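Local atomic coordinates of antitoxin VapB2 (Rickettsia felis, PDB entry 3ZVK), a protein that neutralises its partner toxin VapC2, partially inhibiting the toxin's RNase activity, and binds DNA, probably that of its own promoter. Residues F[23-29]-F[39-44]. Residues are numbered along the deposited sequence; the frame is centred on the assembly and turned at random.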
ATOM      1  N   PHE F  23      11.566   2.914  -5.652  1.00 50.97           N
ATOM      2  CA  PHE F  23      11.134   1.741  -6.405  1.00 51.63           C
ATOM      3  C   PHE F  23      10.606   0.702  -5.427  1.00 58.23           C
ATOM      4  O   PHE F  23      11.041   0.668  -4.270  1.00 56.13           O
ATOM      5  CB  PHE F  23      12.290   1.185  -7.231  1.00 53.03           C
ATOM      6  CG  PHE F  23      12.622   2.002  -8.462  1.00 55.34           C
ATOM      7  CD1 PHE F  23      13.548   3.043  -8.402  1.00 55.84           C
ATOM      8  CD2 PHE F  23      12.039   1.705  -9.697  1.00 58.90           C
ATOM      9  CE1 PHE F  23      13.872   3.780  -9.548  1.00 58.25           C
ATOM     10  CE2 PHE F  23      12.365   2.446 -10.846  1.00 59.21           C
ATOM     11  CZ  PHE F  23      13.278   3.475 -10.764  1.00 57.20           C
ATOM     12  N   SER F  24       9.647  -0.120  -5.877  1.00 58.78           N
ATOM     13  CA  SER F  24       9.087  -1.192  -5.049  1.00 59.19           C
ATOM     14  C   SER F  24       9.723  -2.520  -5.437  1.00 64.36           C
ATOM     15  O   SER F  24       9.367  -3.546  -4.878  1.00 65.24           O
ATOM     16  CB  SER F  24       7.564  -1.232  -5.137  1.00 62.51           C
ATOM     17  OG  SER F  24       7.140  -1.632  -6.427  1.00 72.97           O
ATOM     18  N   VAL F  25      10.701  -2.484  -6.359  1.00 62.17           N
ATOM     19  CA  VAL F  25      11.470  -3.649  -6.837  1.00 63.48           C
ATOM     20  C   VAL F  25      12.904  -3.569  -6.272  1.00 65.90           C
ATOM     21  O   VAL F  25      13.303  -2.510  -5.800  1.00 64.11           O
ATOM     22  CB  VAL F  25      11.445  -3.780  -8.391  1.00 69.26           C
ATOM     23  CG1 VAL F  25      10.035  -4.074  -8.889  1.00 69.58           C
ATOM     24  CG2 VAL F  25      12.004  -2.532  -9.068  1.00 69.22           C
ATOM     25  N   LYS F  26      13.669  -4.671  -6.292  1.00 62.64           N
ATOM     26  CA  LYS F  26      15.032  -4.648  -5.735  1.00 61.99           C
ATOM     27  C   LYS F  26      16.090  -4.502  -6.827  1.00 64.56           C
ATOM     28  O   LYS F  26      17.264  -4.257  -6.538  1.00 64.38           O
ATOM     29  CB  LYS F  26      15.288  -5.870  -4.836  1.00 64.88           C
ATOM     30  CG  LYS F  26      14.442  -5.816  -3.557  1.00 71.50           C
ATOM     31  CD  LYS F  26      15.197  -6.285  -2.331  1.00 80.13           C
ATOM     32  CE  LYS F  26      14.730  -5.664  -1.021  1.00 81.19           C
ATOM     33  NZ  LYS F  26      13.367  -6.086  -0.595  1.00 82.93           N
ATOM     34  N   GLU F  27      15.646  -4.621  -8.089  1.00 58.65           N
ATOM     35  CA  GLU F  27      16.476  -4.512  -9.266  1.00 58.68           C
ATOM     36  C   GLU F  27      15.803  -3.627 -10.306  1.00 60.60           C
ATOM     37  O   GLU F  27      14.576  -3.609 -10.408  1.00 59.81           O
ATOM     38  CB  GLU F  27      16.739  -5.901  -9.856  1.00 61.81           C
ATOM     39  CG  GLU F  27      17.863  -6.651  -9.165  1.00 76.01           C
ATOM     40  CD  GLU F  27      18.298  -7.939  -9.840  1.00104.70           C
ATOM     41  OE1 GLU F  27      17.416  -8.765 -10.170  1.00105.08           O
ATOM     42  OE2 GLU F  27      19.524  -8.124 -10.034  1.00 94.72           O
ATOM     43  N   VAL F  28      16.611  -2.898 -11.088  1.00 55.99           N
ATOM     44  CA  VAL F  28      16.139  -2.037 -12.166  1.00 55.13           C
ATOM     45  C   VAL F  28      16.963  -2.229 -13.411  1.00 59.14           C
ATOM     46  O   VAL F  28      18.130  -2.600 -13.341  1.00 60.89           O
ATOM     47  CB  VAL F  28      16.057  -0.529 -11.795  1.00 58.32           C
ATOM     48  CG1 VAL F  28      14.900  -0.233 -10.849  1.00 57.28           C
ATOM     49  CG2 VAL F  28      17.383   0.024 -11.268  1.00 57.75           C
ATOM     50  N   SER F  29      16.361  -1.926 -14.552  1.00 55.94           N
ATOM     51  CA  SER F  29      17.004  -1.955 -15.862  1.00 56.89           C
ATOM     52  C   SER F  29      17.703  -0.584 -16.049  1.00 61.00           C
ATOM     53  O   SER F  29      17.127   0.435 -15.683  1.00 58.73           O
ATOM     54  CB  SER F  29      15.955  -2.188 -16.950  1.00 59.34           C
ATOM     55  OG  SER F  29      15.386  -0.994 -17.481  1.00 70.90           O
ATOM     56  N   LEU F  39      16.077   4.369 -15.816  1.00 54.46           N
ATOM     57  CA  LEU F  39      15.960   3.303 -14.826  1.00 53.77           C
ATOM     58  C   LEU F  39      14.484   2.892 -14.836  1.00 58.74           C
ATOM     59  O   LEU F  39      13.599   3.749 -14.738  1.00 58.78           O
ATOM     60  CB  LEU F  39      16.400   3.728 -13.394  1.00 52.89           C
ATOM     61  CG  LEU F  39      17.732   4.442 -13.144  1.00 57.90           C
ATOM     62  CD1 LEU F  39      17.888   4.701 -11.686  1.00 57.51           C
ATOM     63  CD2 LEU F  39      18.903   3.606 -13.509  1.00 62.91           C
ATOM     64  N   GLN F  40      14.214   1.595 -15.018  1.00 56.06           N
ATOM     65  CA  GLN F  40      12.843   1.068 -15.056  1.00 56.26           C
ATOM     66  C   GLN F  40      12.697  -0.156 -14.140  1.00 63.24           C
ATOM     67  O   GLN F  40      13.626  -0.962 -14.087  1.00 63.72           O
ATOM     68  CB  GLN F  40      12.399   0.722 -16.497  1.00 58.03           C
ATOM     69  CG  GLN F  40      12.183   1.908 -17.474  1.00 55.87           C
ATOM     70  CD  GLN F  40      11.146   2.966 -17.100  1.00 64.81           C
ATOM     71  OE1 GLN F  40      11.304   4.157 -17.423  1.00 50.84           O
ATOM     72  NE2 GLN F  40      10.042   2.563 -16.461  1.00 55.10           N
ATOM     73  N   PRO F  41      11.554  -0.339 -13.422  1.00 62.10           N
ATOM     74  CA  PRO F  41      11.428  -1.515 -12.531  1.00 62.81           C
ATOM     75  C   PRO F  41      11.626  -2.857 -13.238  1.00 71.85           C
ATOM     76  O   PRO F  41      10.947  -3.150 -14.223  1.00 73.04           O
ATOM     77  CB  PRO F  41      10.027  -1.373 -11.918  1.00 63.58           C
ATOM     78  CG  PRO F  41       9.320  -0.356 -12.748  1.00 67.58           C
ATOM     79  CD  PRO F  41      10.354   0.528 -13.346  1.00 63.31           C
ATOM     80  N   LEU F  42      12.600  -3.647 -12.759  1.00 71.09           N
ATOM     81  CA  LEU F  42      12.940  -4.949 -13.329  1.00 73.26           C
ATOM     82  C   LEU F  42      12.734  -6.113 -12.331  1.00 82.28           C
ATOM     83  O   LEU F  42      13.709  -6.613 -11.741  1.00 82.34           O
ATOM     84  CB  LEU F  42      14.369  -4.929 -13.880  1.00 73.44           C
ATOM     85  CG  LEU F  42      14.753  -6.046 -14.818  1.00 78.21           C
ATOM     86  CD1 LEU F  42      14.567  -5.626 -16.268  1.00 79.33           C
ATOM     87  CD2 LEU F  42      16.159  -6.439 -14.581  1.00 78.36           C
ATOM     88  N   PRO F  43      11.472  -6.567 -12.117  1.00 81.01           N
ATOM     89  CA  PRO F  43      11.275  -7.727 -11.232  1.00 80.70           C
ATOM     90  C   PRO F  43      11.509  -9.042 -11.993  1.00 83.35           C
ATOM     91  O   PRO F  43      11.231  -9.129 -13.199  1.00 82.57           O
ATOM     92  CB  PRO F  43       9.826  -7.571 -10.760  1.00 82.14           C
ATOM     93  CG  PRO F  43       9.135  -6.810 -11.876  1.00 87.36           C
ATOM     94  CD  PRO F  43      10.194  -6.130 -12.727  1.00 83.08           C
ATOM     95  N   ASN F  44      12.057 -10.052 -11.288  1.00 79.84           N
ATOM     96  CA  ASN F  44      12.309 -11.395 -11.819  1.00 80.96           C
ATOM     97  C   ASN F  44      10.954 -12.017 -12.115  1.00 84.03           C
ATOM     98  O   ASN F  44      10.061 -11.899 -11.284  1.00 83.88           O
ATOM     99  CB  ASN F  44      13.053 -12.255 -10.774  1.00 82.92           C
ATOM    100  CG  ASN F  44      14.549 -12.030 -10.702  1.00108.95           C
ATOM    101  OD1 ASN F  44      15.277 -12.177 -11.701  1.00108.50           O
ATOM    102  ND2 ASN F  44      15.049 -11.737  -9.500  1.00 95.00           N
TER
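S29 and Q40 form an antiparallel hydrogen-bonded pair where the start of strand 27-33 meets the end of strand 36-41; over 27-29 and 39-41 the axes come within 4.5 Å, with N-to-C directions 127° apart. S29 N gives a nearly straight bond to Q40 O at 2.9 Å, lying in the carbonyl plane, and Q40 N returns one to a lone pair of S29 O at 3.2 Å. V28 and P41 follow as a non-hydrogen-bonded pair with diverging side chains. Beyond them L42 N still reaches E27 O at 3.1 Å, tilted 29° from the carbonyl plane, so the pairing continues just past the strand end.

P41 is gripped by two residues of the approach to strand 27-33. The F23 ring meets it edge-on, with CE2 3.7 Å from P41 CD, while V28 CG1, from the same segment, lies over one face of the ring, offset toward its rim. With CG1 of V25 anti to the carbonyl carbon (chi1 -65°), CG2 touches P41 CB at 3.7 Å and CG1 reaches on to P43 CB. On the face shared by S29 and Q40, S29 OG rests on Q40 CB, and L42 CD1, from just past the strand, packs on S29 CB at 3.8 Å.

E27 OE1 comes only to 3.9 Å from N44 ND2; its other oxygen, OE2, makes a salt bridge with K5 of the second antitoxin subunit. E27, V28 and L39 also pair with a strand of that subunit. The contact thus closes the open end of the 27-33/36-41 hairpin in the SpoVT-AbrB (MazE-like) fold, whose sheet runs on across the antitoxin dimer.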